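Local coordinates for protein chitooligosaccharide oxidase (Gibberella zeae, PDB 6Y0R) that oxidises the C1 hydroxyl of chitooligosaccharides to lactones with a bicovalently bound FAD, passing the electrons to molecular oxygen to make hydrogen peroxide, at residues H370-Q375 and K426-S431; D409-A412 and Y417-D420. One frame throughout, in Å; residues are numbered along the deposited sequence.

Contact 1: H370-Q375 and K426-S431; sequences HSWWLQ and KGLRQS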
ATOM      1  N   HIS A 370      10.900  14.018 -18.024  1.00 25.23           N
ATOM      2  CA  HIS A 370      10.337  13.681 -16.688  1.00 26.51           C
ATOM      3  C   HIS A 370      11.256  12.729 -15.934  1.00 26.53           C
ATOM      4  O   HIS A 370      11.818  11.858 -16.603  1.00 26.90           O
ATOM      5  CB  HIS A 370       8.973  13.064 -16.859  1.00 26.15           C
ATOM      6  CG  HIS A 370       7.934  14.062 -17.221  1.00 30.00           C
ATOM      7  ND1 HIS A 370       8.067  14.906 -18.310  1.00 38.97           N
ATOM      8  CD2 HIS A 370       6.729  14.322 -16.691  1.00 30.36           C
ATOM      9  CE1 HIS A 370       6.987  15.647 -18.418  1.00 32.70           C
ATOM     10  NE2 HIS A 370       6.150  15.301 -17.452  1.00 36.66           N
ATOM     11  N   SER A 371      11.369  12.865 -14.608  1.00 27.44           N
ATOM     12  CA  SER A 371      12.099  11.904 -13.742  1.00 27.41           C
ATOM     13  C   SER A 371      11.108  10.794 -13.353  1.00 26.64           C
ATOM     14  O   SER A 371      10.449  10.880 -12.304  1.00 27.92           O
ATOM     15  CB  SER A 371      12.795  12.529 -12.571  1.00 37.00           C
ATOM     16  OG  SER A 371      11.951  13.419 -11.897  1.00 46.23           O
ATOM     17  N   TRP A 372      10.849   9.931 -14.306  1.00 23.21           N
ATOM     18  CA  TRP A 372       9.888   8.819 -14.120  1.00 20.40           C
ATOM     19  C   TRP A 372      10.644   7.567 -13.669  1.00 20.65           C
ATOM     20  O   TRP A 372      11.838   7.450 -13.897  1.00 20.65           O
ATOM     21  CB  TRP A 372       9.081   8.579 -15.388  1.00 20.80           C
ATOM     22  CG  TRP A 372       9.903   8.120 -16.542  1.00 21.78           C
ATOM     23  CD1 TRP A 372      10.460   8.901 -17.512  1.00 22.96           C
ATOM     24  CD2 TRP A 372      10.270   6.767 -16.862  1.00 21.19           C
ATOM     25  NE1 TRP A 372      11.194   8.129 -18.379  1.00 24.58           N
ATOM     26  CE2 TRP A 372      11.084   6.813 -18.008  1.00 23.58           C
ATOM     27  CE3 TRP A 372      10.046   5.528 -16.259  1.00 21.62           C
ATOM     28  CZ2 TRP A 372      11.631   5.669 -18.589  1.00 24.55           C
ATOM     29  CZ3 TRP A 372      10.580   4.399 -16.839  1.00 23.05           C
ATOM     30  CH2 TRP A 372      11.384   4.465 -17.968  1.00 24.00           C
ATOM     31  N   TRP A 373       9.957   6.644 -13.002  1.00 19.18           N
ATOM     32  CA  TRP A 373      10.555   5.303 -12.754  1.00 17.58           C
ATOM     33  C   TRP A 373       9.411   4.316 -12.605  1.00 16.91           C
ATOM     34  O   TRP A 373       8.247   4.730 -12.428  1.00 16.90           O
ATOM     35  CB  TRP A 373      11.464   5.232 -11.530  1.00 17.44           C
ATOM     36  CG  TRP A 373      10.877   5.721 -10.250  1.00 18.34           C
ATOM     37  CD1 TRP A 373      11.006   6.972  -9.735  1.00 22.80           C
ATOM     38  CD2 TRP A 373      10.104   4.972  -9.289  1.00 18.81           C
ATOM     39  NE1 TRP A 373      10.367   7.060  -8.530  1.00 21.08           N
ATOM     40  CE2 TRP A 373       9.788   5.851  -8.239  1.00 19.54           C
ATOM     41  CE3 TRP A 373       9.560   3.693  -9.268  1.00 21.27           C
ATOM     42  CZ2 TRP A 373       9.040   5.469  -7.126  1.00 21.67           C
ATOM     43  CZ3 TRP A 373       8.780   3.314  -8.186  1.00 21.17           C
ATOM     44  CH2 TRP A 373       8.508   4.205  -7.138  1.00 20.89           C
ATOM     45  N   LEU A 374       9.717   3.027 -12.667  1.00 15.64           N
ATOM     46  CA  LEU A 374       8.671   2.013 -12.429  1.00 17.07           C
ATOM     47  C   LEU A 374       9.328   0.812 -11.776  1.00 15.32           C
ATOM     48  O   LEU A 374      10.554   0.690 -11.818  1.00 15.35           O
ATOM     49  CB  LEU A 374       7.933   1.653 -13.708  1.00 19.25           C
ATOM     50  CG  LEU A 374       8.775   0.986 -14.784  1.00 19.65           C
ATOM     51  CD1 LEU A 374       8.743  -0.529 -14.632  1.00 19.20           C
ATOM     52  CD2 LEU A 374       8.271   1.400 -16.160  1.00 22.65           C
ATOM     53  N   GLN A 375       8.498   0.028 -11.106  1.00 16.11           N
ATOM     54  CA  GLN A 375       8.921  -1.259 -10.540  1.00 17.66           C
ATOM     55  C   GLN A 375       8.003  -2.318 -11.120  1.00 16.90           C
ATOM     56  O   GLN A 375       6.796  -2.072 -11.340  1.00 18.69           O
ATOM     57  CB  GLN A 375       8.876  -1.298  -9.011  1.00 19.68           C
ATOM     58  CG  GLN A 375       9.714  -0.269  -8.299  1.00 23.99           C
ATOM     59  CD  GLN A 375       9.188  -0.116  -6.887  1.00 28.70           C
ATOM     60  OE1 GLN A 375       7.977  -0.161  -6.631  1.00 30.55           O
ATOM     61  NE2 GLN A 375      10.104   0.032  -5.953  1.00 32.11           N
ATOM     62  N   LYS A 426       0.239   7.135 -18.264  1.00 20.62           N
ATOM     63  CA  LYS A 426      -0.805   6.364 -18.963  1.00 22.08           C
ATOM     64  C   LYS A 426      -0.176   5.553 -20.100  1.00 21.29           C
ATOM     65  O   LYS A 426      -0.536   4.397 -20.308  1.00 20.53           O
ATOM     66  CB  LYS A 426      -1.886   7.294 -19.504  1.00 24.41           C
ATOM     67  CG  LYS A 426      -3.049   6.564 -20.151  1.00 30.68           C
ATOM     68  CD  LYS A 426      -4.219   7.466 -20.494  1.00 35.74           C
ATOM     69  CE  LYS A 426      -3.820   8.593 -21.420  1.00 45.78           C
ATOM     70  NZ  LYS A 426      -4.117   8.298 -22.843  1.00 53.20           N
ATOM     71  N   GLY A 427       0.735   6.162 -20.852  1.00 22.42           N
ATOM     72  CA  GLY A 427       1.337   5.484 -22.013  1.00 20.55           C
ATOM     73  C   GLY A 427       2.213   4.322 -21.549  1.00 20.67           C
ATOM     74  O   GLY A 427       2.116   3.243 -22.169  1.00 21.17           O
ATOM     75  N   LEU A 428       2.987   4.521 -20.489  1.00 20.04           N
ATOM     76  CA  LEU A 428       3.834   3.444 -19.886  1.00 21.82           C
ATOM     77  C   LEU A 428       2.939   2.262 -19.517  1.00 22.25           C
ATOM     78  O   LEU A 428       3.229   1.089 -19.871  1.00 21.25           O
ATOM     79  CB  LEU A 428       4.534   3.983 -18.640  1.00 24.30           C
ATOM     80  CG  LEU A 428       5.987   4.402 -18.739  1.00 30.80           C
ATOM     81  CD1 LEU A 428       6.401   4.920 -17.364  1.00 33.91           C
ATOM     82  CD2 LEU A 428       6.878   3.236 -19.197  1.00 29.49           C
ATOM     83  N   ARG A 429       1.856   2.535 -18.795  1.00 20.76           N
ATOM     84  CA  ARG A 429       0.969   1.454 -18.336  1.00 20.54           C
ATOM     85  C   ARG A 429       0.275   0.790 -19.531  1.00 20.66           C
ATOM     86  O   ARG A 429       0.208  -0.439 -19.613  1.00 20.50           O
ATOM     87  CB  ARG A 429      -0.054   2.021 -17.352  1.00 20.95           C
ATOM     88  CG  ARG A 429      -1.006   0.952 -16.857  1.00 23.70           C
ATOM     89  CD  ARG A 429      -1.967   1.492 -15.831  1.00 27.88           C
ATOM     90  NE  ARG A 429      -3.095   2.082 -16.523  1.00 34.41           N
ATOM     91  CZ  ARG A 429      -3.276   3.345 -16.741  1.00 31.70           C
ATOM     92  NH1 ARG A 429      -4.376   3.760 -17.376  1.00 27.52           N
ATOM     93  NH2 ARG A 429      -2.366   4.208 -16.298  1.00 45.73           N
ATOM     94  N   GLN A 430      -0.283   1.597 -20.433  1.00 19.65           N
ATOM     95  CA  GLN A 430      -1.089   1.062 -21.551  1.00 20.70           C
ATOM     96  C   GLN A 430      -0.209   0.323 -22.564  1.00 19.34           C
ATOM     97  O   GLN A 430      -0.791  -0.525 -23.249  1.00 20.04           O
ATOM     98  CB  GLN A 430      -1.897   2.179 -22.224  1.00 22.44           C
ATOM     99  CG  GLN A 430      -3.094   2.596 -21.395  1.00 24.66           C
ATOM    100  CD  GLN A 430      -3.946   3.625 -22.101  1.00 27.81           C
ATOM    101  OE1 GLN A 430      -3.466   4.328 -22.983  1.00 29.73           O
ATOM    102  NE2 GLN A 430      -5.207   3.707 -21.692  1.00 27.71           N
ATOM    103  N   SER A 431       1.105   0.574 -22.603  1.00 21.69           N
ATOM    104  CA  SER A 431       2.042  -0.217 -23.454  1.00 22.56           C
ATOM    105  C   SER A 431       1.905  -1.693 -23.102  1.00 24.94           C
ATOM    106  O   SER A 431       2.196  -2.537 -23.971  1.00 25.43           O
ATOM    107  CB  SER A 431       3.466   0.236 -23.361  1.00 22.56           C
ATOM    108  OG  SER A 431       4.039  -0.093 -22.091  1.00 23.26           O
TER
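Helix 420-433 lies against one face of the seven-stranded antiparallel sheet, and Leu428 is the residue by which it meets Trp372 and Leu374 of strand 371-378. No hydrogen bond crosses between the two segments; the join is wholly apolar. Leu428 CD1 approaches the six-membered part of the indole, 3.9 Å from Trp372 CE3, coming at a slant that is neither face-on nor edge-on. Its other methyl, CD2, meets Leu374 CD2 at 3.8 Å, and that same Leu374 methyl also lies 4.2 Å from Leu428 CD1, so it sits close to both arms of the fork. The backbones stay well separated, with Leu374 CA and Leu428 CA 9.0 Å apart.

Trp372 and Leu374, two positions apart on an extended strand, point to the same face, whereas Trp373 between them turns to the other and stacks its ring on Tyr408. Such a sheet with helices along one side is consistent with the substrate domain of berberine-bridge-enzyme-like members of the oxygen-dependent FAD-linked oxidoreductase family. Helix 351-367 fills in beside this layer: Phe360 and Val361 touch Leu428, and Phe357 touches Leu374. Tryptophan suits its place because the broad ring can be buried while its one polar atom, NE1, is hydrogen-bonded to Gly365 O. Leucine suits the helix because its fork spans the gap; its first torsion, -101°, lies away from the staggered values. One turn on, Ser431 OG donates to Leu428 O at 2.6 Å, 30° out of the carbonyl plane, giving the serine hydroxyl a partner on its own helix.

Contact 2: D409-A412 and Y417-D420; sequences DSVA and YPSD
Tyr417 OH donates a hydrogen bond to Asp409 OD2 at 2.7 Å, although another atom of the model crowds OD2 and makes its exact place less certain. The carboxylate does not lie flat against the phenol: the two planes are turned 72° apart. Both side chains are extended from their backbones, and Tyr417, with CG anti to its own N (chi1 -172°), sends its ring back along the strand from Val411 to Asp409. Tyrosine fits here because it combines a long flat apolar body with a hydroxyl at the far end, where the buried aspartate can receive it.

Nearer the connection the contact is apolar. Val411 CG1 stands 4.0 Å from Tyr417 CD1 and 3.9 Å from Pro418 CD, so a single methyl touches both residues. Pro418 CD also lies 3.7 Å above one face of the Tyr417 ring, displaced toward its rim. Phe422, on helix 420-433, meets the tyrosine ring with planes at about 50°. The whole contact closes the short connection from strand 403-411 to that helix, while strand 338-346 flanks it, pairing its backbone with Asp409 and Val411 and touching Tyr417 through Tyr340.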
ATOM      1  N   ASP A 409       6.075   9.371 -11.265  1.00 19.74           N
ATOM      2  CA  ASP A 409       6.679  10.574 -11.893  1.00 19.40           C
ATOM      3  C   ASP A 409       6.669  11.680 -10.853  1.00 20.08           C
ATOM      4  O   ASP A 409       5.594  11.989 -10.345  1.00 19.72           O
ATOM      5  CB  ASP A 409       5.927  10.936 -13.146  1.00 19.18           C
ATOM      6  CG  ASP A 409       6.545  12.114 -13.898  1.00 21.41           C
ATOM      7  OD1 ASP A 409       7.769  12.310 -13.781  1.00 22.97           O
ATOM      8  OD2 ASP A 409       5.809  12.704 -14.658  1.00 24.90           O
ATOM      9  N   SER A 410       7.831  12.271 -10.595  1.00 21.77           N
ATOM     10  CA  SER A 410       8.062  13.221  -9.488  1.00 23.51           C
ATOM     11  C   SER A 410       8.625  14.531 -10.049  1.00 23.95           C
ATOM     12  O   SER A 410       9.395  14.474 -11.001  1.00 23.54           O
ATOM     13  CB  SER A 410       9.050  12.611  -8.527  1.00 27.73           C
ATOM     14  OG  SER A 410       9.221  13.457  -7.440  1.00 41.86           O
ATOM     15  N   VAL A 411       8.249  15.646  -9.446  1.00 23.49           N
ATOM     16  CA  VAL A 411       8.831  16.997  -9.730  1.00 24.81           C
ATOM     17  C   VAL A 411       9.253  17.612  -8.402  1.00 27.40           C
ATOM     18  O   VAL A 411       8.939  17.068  -7.323  1.00 27.64           O
ATOM     19  CB  VAL A 411       7.834  17.879 -10.492  1.00 26.75           C
ATOM     20  CG1 VAL A 411       7.421  17.267 -11.820  1.00 28.07           C
ATOM     21  CG2 VAL A 411       6.602  18.200  -9.662  1.00 26.17           C
ATOM     22  N   ALA A 412       9.987  18.728  -8.440  1.00 27.73           N
ATOM     23  CA  ALA A 412      10.509  19.302  -7.191  1.00 29.33           C
ATOM     24  C   ALA A 412       9.329  19.839  -6.368  1.00 25.48           C
ATOM     25  O   ALA A 412       8.246  20.132  -6.961  1.00 27.57           O
ATOM     26  CB  ALA A 412      11.528  20.388  -7.476  1.00 30.41           C
ATOM     27  N   TYR A 417       3.202  20.062 -10.999  1.00 32.43           N
ATOM     28  CA  TYR A 417       3.199  18.822 -11.801  1.00 31.89           C
ATOM     29  C   TYR A 417       2.602  19.101 -13.182  1.00 30.52           C
ATOM     30  O   TYR A 417       1.476  19.559 -13.317  1.00 31.24           O
ATOM     31  CB  TYR A 417       2.456  17.708 -11.056  1.00 27.74           C
ATOM     32  CG  TYR A 417       2.633  16.402 -11.781  1.00 23.92           C
ATOM     33  CD1 TYR A 417       3.783  15.658 -11.590  1.00 26.36           C
ATOM     34  CD2 TYR A 417       1.706  15.959 -12.714  1.00 23.41           C
ATOM     35  CE1 TYR A 417       4.022  14.513 -12.320  1.00 22.61           C
ATOM     36  CE2 TYR A 417       1.904  14.779 -13.407  1.00 22.57           C
ATOM     37  CZ  TYR A 417       3.071  14.049 -13.202  1.00 23.50           C
ATOM     38  OH  TYR A 417       3.243  12.906 -13.940  1.00 22.87           O
ATOM     39  N   PRO A 418       3.316  18.838 -14.300  1.00 32.76           N
ATOM     40  CA  PRO A 418       2.763  19.170 -15.618  1.00 34.41           C
ATOM     41  C   PRO A 418       1.799  18.107 -16.160  1.00 37.40           C
ATOM     42  O   PRO A 418       2.014  16.944 -15.902  1.00 28.83           O
ATOM     43  CB  PRO A 418       4.026  19.252 -16.475  1.00 34.55           C
ATOM     44  CG  PRO A 418       4.961  18.236 -15.853  1.00 35.44           C
ATOM     45  CD  PRO A 418       4.660  18.248 -14.362  1.00 32.37           C
ATOM     46  N   SER A 419       0.778  18.500 -16.919  1.00 36.36           N
ATOM     47  CA  SER A 419      -0.299  17.571 -17.351  1.00 36.40           C
ATOM     48  C   SER A 419       0.226  16.554 -18.376  1.00 33.72           C
ATOM     49  O   SER A 419      -0.371  15.445 -18.446  1.00 30.75           O
ATOM     50  CB  SER A 419      -1.531  18.310 -17.838  1.00 45.02           C
ATOM     51  OG  SER A 419      -1.174  19.377 -18.701  1.00 56.51           O
ATOM     52  N   ASP A 420       1.324  16.825 -19.095  1.00 28.72           N
ATOM     53  CA  ASP A 420       1.914  15.808 -20.010  1.00 29.74           C
ATOM     54  C   ASP A 420       2.433  14.614 -19.196  1.00 26.77           C
ATOM     55  O   ASP A 420       2.517  13.541 -19.784  1.00 24.94           O
ATOM     56  CB  ASP A 420       2.988  16.340 -20.971  1.00 33.63           C
ATOM     57  CG  ASP A 420       4.236  16.928 -20.335  1.00 39.43           C
ATOM     58  OD1 ASP A 420       4.336  16.960 -19.101  1.00 40.11           O
ATOM     59  OD2 ASP A 420       5.092  17.412 -21.100  1.00 48.13           O
TER

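Contacts 1 and 2 have centres 12 Å apart and share one sheet, in which strands 371-378 and 403-411 run antiparallel as neighbours. Contact 2 spans the short connection from strand 403-411 to helix 420-433; contact 1 then packs the middle of that helix back on the adjoining strand. They touch where the strands pair: Ser371 OG is 2.9 Å from Ser410 O, and His370 lies beside Asp409 and Pro418. Neither contact includes the histidine or cysteine inferred to bind FAD covalently. As in relatives, the helix-covered face that contact 1 helps form is probably the one turned from the flavin, whereas contact 2 lies at the end of strand 403-411.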